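Local coordinates for protein cytochrome c-552 Ks_3358 (Candidatus Kuenenia stuttgartiensis, PDB 5MXZ) that binds a covalently attached heme c and, as a small c-type cytochrome of an anammox bacterium, probably carries electrons between redox partners, at residues A[3-15]-A[68-80]. The protein carries 1 engineered substitution. Residues are numbered along the deposited sequence; the frame is centred on the assembly and turned at random. Where two conformers were deposited one is given.
Sequences IDGMKLFLQHCKT and LTPEEVKALVPVV. Engineered in segment 3-15: Phe9 (natural residue Tyr). With ZN (zinc ion), chain J; HEC (heme c), chain B; EDO (1,2-ethanediol), chain N; EDO (1,2-ethanediol), chain P.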
loop_
_atom_site.group_PDB
_atom_site.type_symbol
_atom_site.label_atom_id
_atom_site.label_comp_id
_atom_site.label_asym_id
_atom_site.label_seq_id
_atom_site.Cartn_x
_atom_site.Cartn_y
_atom_site.Cartn_z
ATOM N N ILE A 3 9.307 -12.988 7.103
ATOM C CA ILE A 3 8.228 -12.149 6.492
ATOM C C ILE A 3 8.643 -11.687 5.093
ATOM O O ILE A 3 9.624 -10.955 4.934
ATOM C CB ILE A 3 7.863 -10.924 7.379
ATOM C CG1 ILE A 3 7.417 -11.369 8.779
ATOM C CG2 ILE A 3 6.762 -10.094 6.728
ATOM C CD1 ILE A 3 7.498 -10.289 9.839
ATOM N N ASP A 4 7.881 -12.117 4.088
ATOM C CA ASP A 4 8.075 -11.670 2.713
ATOM C C ASP A 4 7.079 -10.548 2.413
ATOM O O ASP A 4 5.872 -10.786 2.290
ATOM C CB ASP A 4 7.918 -12.840 1.727
ATOM C CG ASP A 4 8.354 -12.491 0.296
ATOM O OD1 ASP A 4 8.234 -11.319 -0.140
ATOM O OD2 ASP A 4 8.811 -13.412 -0.414
ATOM N N GLY A 5 7.609 -9.330 2.309
ATOM C CA GLY A 5 6.822 -8.128 2.031
ATOM C C GLY A 5 6.081 -8.172 0.706
ATOM O O GLY A 5 4.906 -7.794 0.643
ATOM N N MET A 6 6.763 -8.640 -0.343
ATOM C CA MET A 6 6.166 -8.740 -1.678
ATOM C C MET A 6 5.044 -9.782 -1.729
ATOM O O MET A 6 4.025 -9.550 -2.391
ATOM C CB MET A 6 7.235 -8.999 -2.755
ATOM C CG MET A 6 6.730 -9.019 -4.202
ATOM S SD MET A 6 5.675 -7.635 -4.702
ATOM C CE MET A 6 6.898 -6.400 -5.126
ATOM N N LYS A 7 5.227 -10.901 -1.019
ATOM C CA LYS A 7 4.193 -11.948 -0.913
ATOM C C LYS A 7 2.920 -11.405 -0.251
ATOM O O LYS A 7 1.812 -11.699 -0.703
ATOM C CB LYS A 7 4.725 -13.201 -0.187
ATOM C CG LYS A 7 3.709 -14.336 -0.063
ATOM C CD LYS A 7 4.338 -15.725 -0.065
ATOM C CE LYS A 7 3.248 -16.793 -0.114
ATOM N NZ LYS A 7 3.768 -18.185 -0.249
ATOM N N LEU A 8 3.094 -10.597 0.800
ATOM C CA LEU A 8 1.978 -9.906 1.458
ATOM C C LEU A 8 1.271 -8.935 0.516
ATOM O O LEU A 8 0.041 -8.856 0.521
ATOM C CB LEU A 8 2.447 -9.162 2.717
ATOM C CG LEU A 8 2.928 -9.972 3.920
ATOM C CD1 LEU A 8 3.662 -9.045 4.878
ATOM C CD2 LEU A 8 1.785 -10.700 4.621
ATOM N N PHE A 9 2.052 -8.217 -0.295
ATOM C CA PHE A 9 1.512 -7.250 -1.253
ATOM C C PHE A 9 0.669 -7.929 -2.330
ATOM O O PHE A 9 -0.399 -7.435 -2.685
ATOM C CB PHE A 9 2.635 -6.431 -1.896
ATOM C CG PHE A 9 2.149 -5.246 -2.689
ATOM C CD1 PHE A 9 1.957 -4.004 -2.070
ATOM C CD2 PHE A 9 1.892 -5.359 -4.057
ATOM C CE1 PHE A 9 1.511 -2.903 -2.797
ATOM C CE2 PHE A 9 1.439 -4.263 -4.785
ATOM C CZ PHE A 9 1.250 -3.034 -4.155
ATOM N N LEU A 10 1.166 -9.057 -2.840
ATOM C CA LEU A 10 0.470 -9.844 -3.858
ATOM C C LEU A 10 -0.828 -10.451 -3.319
ATOM O O LEU A 10 -1.811 -10.573 -4.055
ATOM C CB LEU A 10 1.396 -10.934 -4.432
ATOM C CG LEU A 10 2.682 -10.528 -5.178
ATOM C CD1 LEU A 10 3.589 -11.725 -5.438
ATOM C CD2 LEU A 10 2.390 -9.783 -6.475
ATOM N N GLN A 11 -0.817 -10.803 -2.033
ATOM C CA GLN A 11 -1.975 -11.363 -1.330
ATOM C C GLN A 11 -3.045 -10.326 -0.988
ATOM O O GLN A 11 -4.238 -10.623 -1.080
ATOM C CB GLN A 11 -1.536 -12.053 -0.033
ATOM C CG GLN A 11 -0.932 -13.446 -0.193
ATOM C CD GLN A 11 -0.215 -13.954 1.062
ATOM O OE1 GLN A 11 -0.081 -13.245 2.070
ATOM N NE2 GLN A 11 0.254 -15.199 1.001
ATOM N N HIS A 12 -2.621 -9.123 -0.587
ATOM C CA HIS A 12 -3.519 -8.157 0.062
ATOM C C HIS A 12 -3.736 -6.819 -0.649
ATOM O O HIS A 12 -4.709 -6.123 -0.351
ATOM C CB HIS A 12 -3.051 -7.876 1.496
ATOM C CG HIS A 12 -3.040 -9.086 2.380
ATOM N ND1 HIS A 12 -4.191 -9.637 2.902
ATOM C CD2 HIS A 12 -2.017 -9.848 2.835
ATOM C CE1 HIS A 12 -3.877 -10.685 3.644
ATOM N NE2 HIS A 12 -2.565 -10.834 3.621
ATOM N N CYS A 13 -2.842 -6.453 -1.564
ATOM C CA CYS A 13 -2.801 -5.075 -2.080
ATOM C C CYS A 13 -2.894 -4.960 -3.598
ATOM O O CYS A 13 -3.398 -3.959 -4.117
ATOM C CB CYS A 13 -1.527 -4.365 -1.607
ATOM S SG CYS A 13 -0.956 -4.759 0.069
ATOM N N LYS A 14 -2.391 -5.988 -4.284
ATOM C CA LYS A 14 -2.282 -6.063 -5.746
ATOM C C LYS A 14 -3.600 -5.798 -6.498
ATOM O O LYS A 14 -3.573 -5.229 -7.598
ATOM C CB LYS A 14 -1.665 -7.425 -6.128
ATOM C CG LYS A 14 -1.713 -7.834 -7.592
ATOM C CD LYS A 14 -1.437 -9.325 -7.740
ATOM C CE LYS A 14 -2.439 -10.007 -8.666
ATOM N NZ LYS A 14 -2.443 -9.467 -10.057
ATOM N N THR A 15 -4.729 -6.185 -5.889
ATOM C CA THR A 15 -6.045 -6.026 -6.515
ATOM C C THR A 15 -6.427 -4.558 -6.755
ATOM O O THR A 15 -7.198 -4.265 -7.658
ATOM C CB THR A 15 -7.169 -6.813 -5.783
ATOM O OG1 THR A 15 -8.361 -6.792 -6.579
ATOM C CG2 THR A 15 -7.475 -6.241 -4.390
ATOM N N LEU A 68 -3.102 -7.868 9.725
ATOM C CA LEU A 68 -1.637 -7.867 9.676
ATOM C C LEU A 68 -1.036 -7.343 10.970
ATOM O O LEU A 68 -1.576 -6.419 11.583
ATOM C CB LEU A 68 -1.122 -7.031 8.489
ATOM C CG LEU A 68 -1.595 -7.366 7.065
ATOM C CD1 LEU A 68 -1.129 -6.290 6.100
ATOM C CD2 LEU A 68 -1.123 -8.740 6.600
ATOM N N THR A 69 0.083 -7.939 11.378
ATOM C CA THR A 69 0.820 -7.485 12.563
ATOM C C THR A 69 1.580 -6.197 12.189
ATOM O O THR A 69 1.766 -5.930 10.995
ATOM C CB THR A 69 1.813 -8.560 13.066
ATOM O OG1 THR A 69 2.845 -8.761 12.092
ATOM C CG2 THR A 69 1.104 -9.896 13.347
ATOM N N PRO A 70 2.008 -5.391 13.192
ATOM C CA PRO A 70 2.875 -4.238 12.880
ATOM C C PRO A 70 4.130 -4.571 12.055
ATOM O O PRO A 70 4.512 -3.773 11.189
ATOM C CB PRO A 70 3.251 -3.706 14.264
ATOM C CG PRO A 70 2.042 -4.013 15.088
ATOM C CD PRO A 70 1.582 -5.364 14.609
ATOM N N GLU A 71 4.746 -5.729 12.317
ATOM C CA GLU A 71 5.914 -6.212 11.559
ATOM C C GLU A 71 5.567 -6.444 10.089
ATOM O O GLU A 71 6.334 -6.079 9.194
ATOM C CB GLU A 71 6.472 -7.509 12.165
ATOM C CG GLU A 71 7.000 -7.382 13.591
ATOM C CD GLU A 71 5.962 -7.651 14.673
ATOM O OE1 GLU A 71 6.368 -8.155 15.736
ATOM O OE2 GLU A 71 4.749 -7.367 14.504
ATOM N N GLU A 72 4.405 -7.046 9.849
ATOM C CA GLU A 72 3.942 -7.309 8.494
ATOM C C GLU A 72 3.630 -6.010 7.740
ATOM O O GLU A 72 4.007 -5.871 6.576
ATOM C CB GLU A 72 2.747 -8.260 8.509
ATOM C CG GLU A 72 3.143 -9.690 8.830
ATOM C CD GLU A 72 1.958 -10.628 8.915
ATOM O OE1 GLU A 72 0.893 -10.225 9.433
ATOM O OE2 GLU A 72 2.109 -11.783 8.473
ATOM N N VAL A 73 2.977 -5.064 8.421
ATOM C CA VAL A 73 2.700 -3.725 7.866
ATOM C C VAL A 73 4.010 -2.981 7.545
ATOM O O VAL A 73 4.134 -2.382 6.478
ATOM C CB VAL A 73 1.771 -2.894 8.790
ATOM C CG1 VAL A 73 1.603 -1.466 8.283
ATOM C CG2 VAL A 73 0.404 -3.562 8.911
ATOM N N LYS A 74 4.985 -3.047 8.454
ATOM C CA LYS A 74 6.298 -2.428 8.227
ATOM C C LYS A 74 7.020 -3.041 7.013
ATOM O O LYS A 74 7.621 -2.316 6.220
ATOM C CB LYS A 74 7.175 -2.490 9.484
ATOM C CG LYS A 74 8.504 -1.757 9.329
ATOM C CD LYS A 74 9.200 -1.513 10.648
ATOM C CE LYS A 74 10.561 -0.886 10.407
ATOM N NZ LYS A 74 11.138 -0.356 11.668
ATOM N N ALA A 75 6.925 -4.364 6.866
ATOM C CA ALA A 75 7.506 -5.088 5.721
ATOM C C ALA A 75 6.955 -4.640 4.357
ATOM O O ALA A 75 7.620 -4.809 3.327
ATOM C CB ALA A 75 7.321 -6.584 5.896
ATOM N N LEU A 76 5.747 -4.077 4.362
ATOM C CA LEU A 76 5.118 -3.548 3.144
ATOM C C LEU A 76 5.676 -2.195 2.696
ATOM O O LEU A 76 5.516 -1.818 1.531
ATOM C CB LEU A 76 3.592 -3.470 3.314
ATOM C CG LEU A 76 2.810 -4.787 3.222
ATOM C CD1 LEU A 76 1.448 -4.626 3.872
ATOM C CD2 LEU A 76 2.663 -5.272 1.783
ATOM N N VAL A 77 6.318 -1.464 3.611
ATOM C CA VAL A 77 6.867 -0.126 3.297
ATOM C C VAL A 77 7.880 -0.155 2.124
ATOM O O VAL A 77 7.676 0.589 1.160
ATOM C CB VAL A 77 7.391 0.646 4.550
ATOM C CG1 VAL A 77 7.997 1.994 4.167
ATOM C CG2 VAL A 77 6.272 0.871 5.554
ATOM N N PRO A 78 8.931 -1.025 2.174
ATOM C CA PRO A 78 9.859 -1.041 1.020
ATOM C C PRO A 78 9.248 -1.541 -0.298
ATOM O O PRO A 78 9.825 -1.303 -1.364
ATOM C CB PRO A 78 10.999 -1.961 1.477
ATOM C CG PRO A 78 10.451 -2.750 2.605
ATOM C CD PRO A 78 9.431 -1.882 3.272
ATOM N N VAL A 79 8.105 -2.226 -0.222
ATOM C CA VAL A 79 7.353 -2.606 -1.421
ATOM C C VAL A 79 6.679 -1.365 -2.035
ATOM O O VAL A 79 6.837 -1.098 -3.231
ATOM C CB VAL A 79 6.336 -3.742 -1.144
ATOM C CG1 VAL A 79 5.579 -4.103 -2.415
ATOM C CG2 VAL A 79 7.041 -4.976 -0.587
ATOM N N VAL A 80 5.952 -0.616 -1.204
ATOM C CA VAL A 80 5.305 0.648 -1.593
ATOM C C VAL A 80 6.337 1.633 -2.167
ATOM O O VAL A 80 6.077 2.314 -3.173
ATOM C CB VAL A 80 4.523 1.272 -0.402
ATOM C CG1 VAL A 80 4.083 2.701 -0.695
ATOM C CG2 VAL A 80 3.310 0.416 -0.040
HETATM ZN ZN ZN J . -2.115 -13.077 4.196
HETATM FE FE HEC B . -4.400 1.105 -0.523
HETATM C CHA HEC B . -4.365 4.544 -0.473
HETATM C CHB HEC B . -1.114 1.023 0.480
HETATM C CHC HEC B . -4.682 -2.297 -0.027
HETATM C CHD HEC B . -7.339 1.138 -2.269
HETATM N NA HEC B . -2.978 2.557 -0.043
HETATM C C1A HEC B . -3.096 3.889 -0.148
HETATM C C2A HEC B . -1.895 4.665 0.224
HETATM C C3A HEC B . -0.910 3.618 0.520
HETATM C C4A HEC B . -1.694 2.371 0.308
HETATM C CMA HEC B . 0.529 3.784 0.950
HETATM C CAA HEC B . -1.760 6.165 0.207
HETATM C CBA HEC B . -1.646 6.893 1.519
HETATM C CGA HEC B . -1.286 8.328 1.182
HETATM O O1A HEC B . -1.196 8.706 -0.007
HETATM O O2A HEC B . -1.087 9.102 2.125
HETATM N NB HEC B . -3.111 -0.399 0.148
HETATM C C1B HEC B . -1.804 -0.272 0.491
HETATM C C2B HEC B . -1.119 -1.526 0.916
HETATM C C3B HEC B . -2.218 -2.489 0.756
HETATM C C4B HEC B . -3.369 -1.711 0.268
HETATM C CMB HEC B . 0.306 -1.734 1.359
HETATM C CAB HEC B . -2.206 -3.932 1.039
HETATM C CBB HEC B . -2.078 -4.322 2.496
HETATM N NC HEC B . -5.802 -0.356 -1.041
HETATM C C1C HEC B . -5.749 -1.687 -0.830
HETATM C C2C HEC B . -6.889 -2.474 -1.385
HETATM C C3C HEC B . -7.671 -1.413 -2.037
HETATM C C4C HEC B . -6.904 -0.174 -1.791
HETATM C CMC HEC B . -7.146 -3.957 -1.298
HETATM C CAC HEC B . -8.934 -1.555 -2.826
HETATM C CBC HEC B . -10.162 -2.112 -2.151
HETATM N ND HEC B . -5.662 2.603 -1.221
HETATM C C1D HEC B . -6.812 2.459 -1.906
HETATM C C2D HEC B . -7.498 3.720 -2.262
HETATM C C3D HEC B . -6.593 4.744 -1.726
HETATM C C4D HEC B . -5.514 3.931 -1.129
HETATM C CMD HEC B . -8.792 3.911 -3.010
HETATM C CAD HEC B . -6.725 6.242 -1.725
HETATM C CBD HEC B . -7.231 6.583 -0.314
HETATM C CGD HEC B . -6.402 7.611 0.442
HETATM O O1D HEC B . -6.866 8.078 1.510
HETATM O O2D HEC B . -5.285 7.983 0.010
HETATM C C1 EDO N . 5.628 -0.632 -6.604
HETATM O O1 EDO N . 5.547 0.611 -5.897
HETATM C C2 EDO N . 4.686 -1.643 -5.963
HETATM O O2 EDO N . 3.356 -1.115 -5.970
HETATM C C1 EDO P . -1.272 -12.641 10.513
HETATM O O1 EDO P . -0.542 -13.314 11.542
HETATM C C2 EDO P . -1.249 -13.495 9.252
HETATM O O2 EDO P . -0.152 -13.078 8.431
#
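Val79 brings CG1 up obliquely against the ring of the engineered Phe9 (tyrosine in the natural protein), an off-centre CH-pi contact with CG1 4.0 Å from the ring centroid and 30° off its normal. Val79 CG2 rests on the backbone of helix 5-12, 3.6 Å from Gly5 C. With no side chain at Gly5, the two backbones come close: Gly5 CA lies 3.7 Å from Ala75 O. Leu76 reaches between the helix and the heme: CD2 sits near the plane of the Phe9 ring at its edge and 4.0 Å from Cys13 SG, while CD1 touches the heme's CBB. Cys13 itself is bonded to the heme through SG and CAB, and its CB covers one face of the Phe9 ring, offset toward the rim. The Leu8 and Glu72 side chains cross at about a right angle, with Leu8 CD1 3.8 Å from Glu72 CB. Leu68 slides antiparallel past His12, with CD2 making an off-centre CH-pi contact to the imidazole, whose NE2 binds a zinc ion at 2.4 Å. Glu72 CG, anti to the carbonyl carbon (chi1 -74°), leads the chain back to Thr69, where OE1 accepts from Thr69 N; Glu72 N returns a bond to Thr69 OG1, a capping box at the N-terminus of helix 70-75. In this crossing of N- and C-terminal helices, characteristic of class I cytochromes c, no hydrogen bond spans the segments; cohesion rests on apolar and CH-pi packing beside the Cys13 thioether.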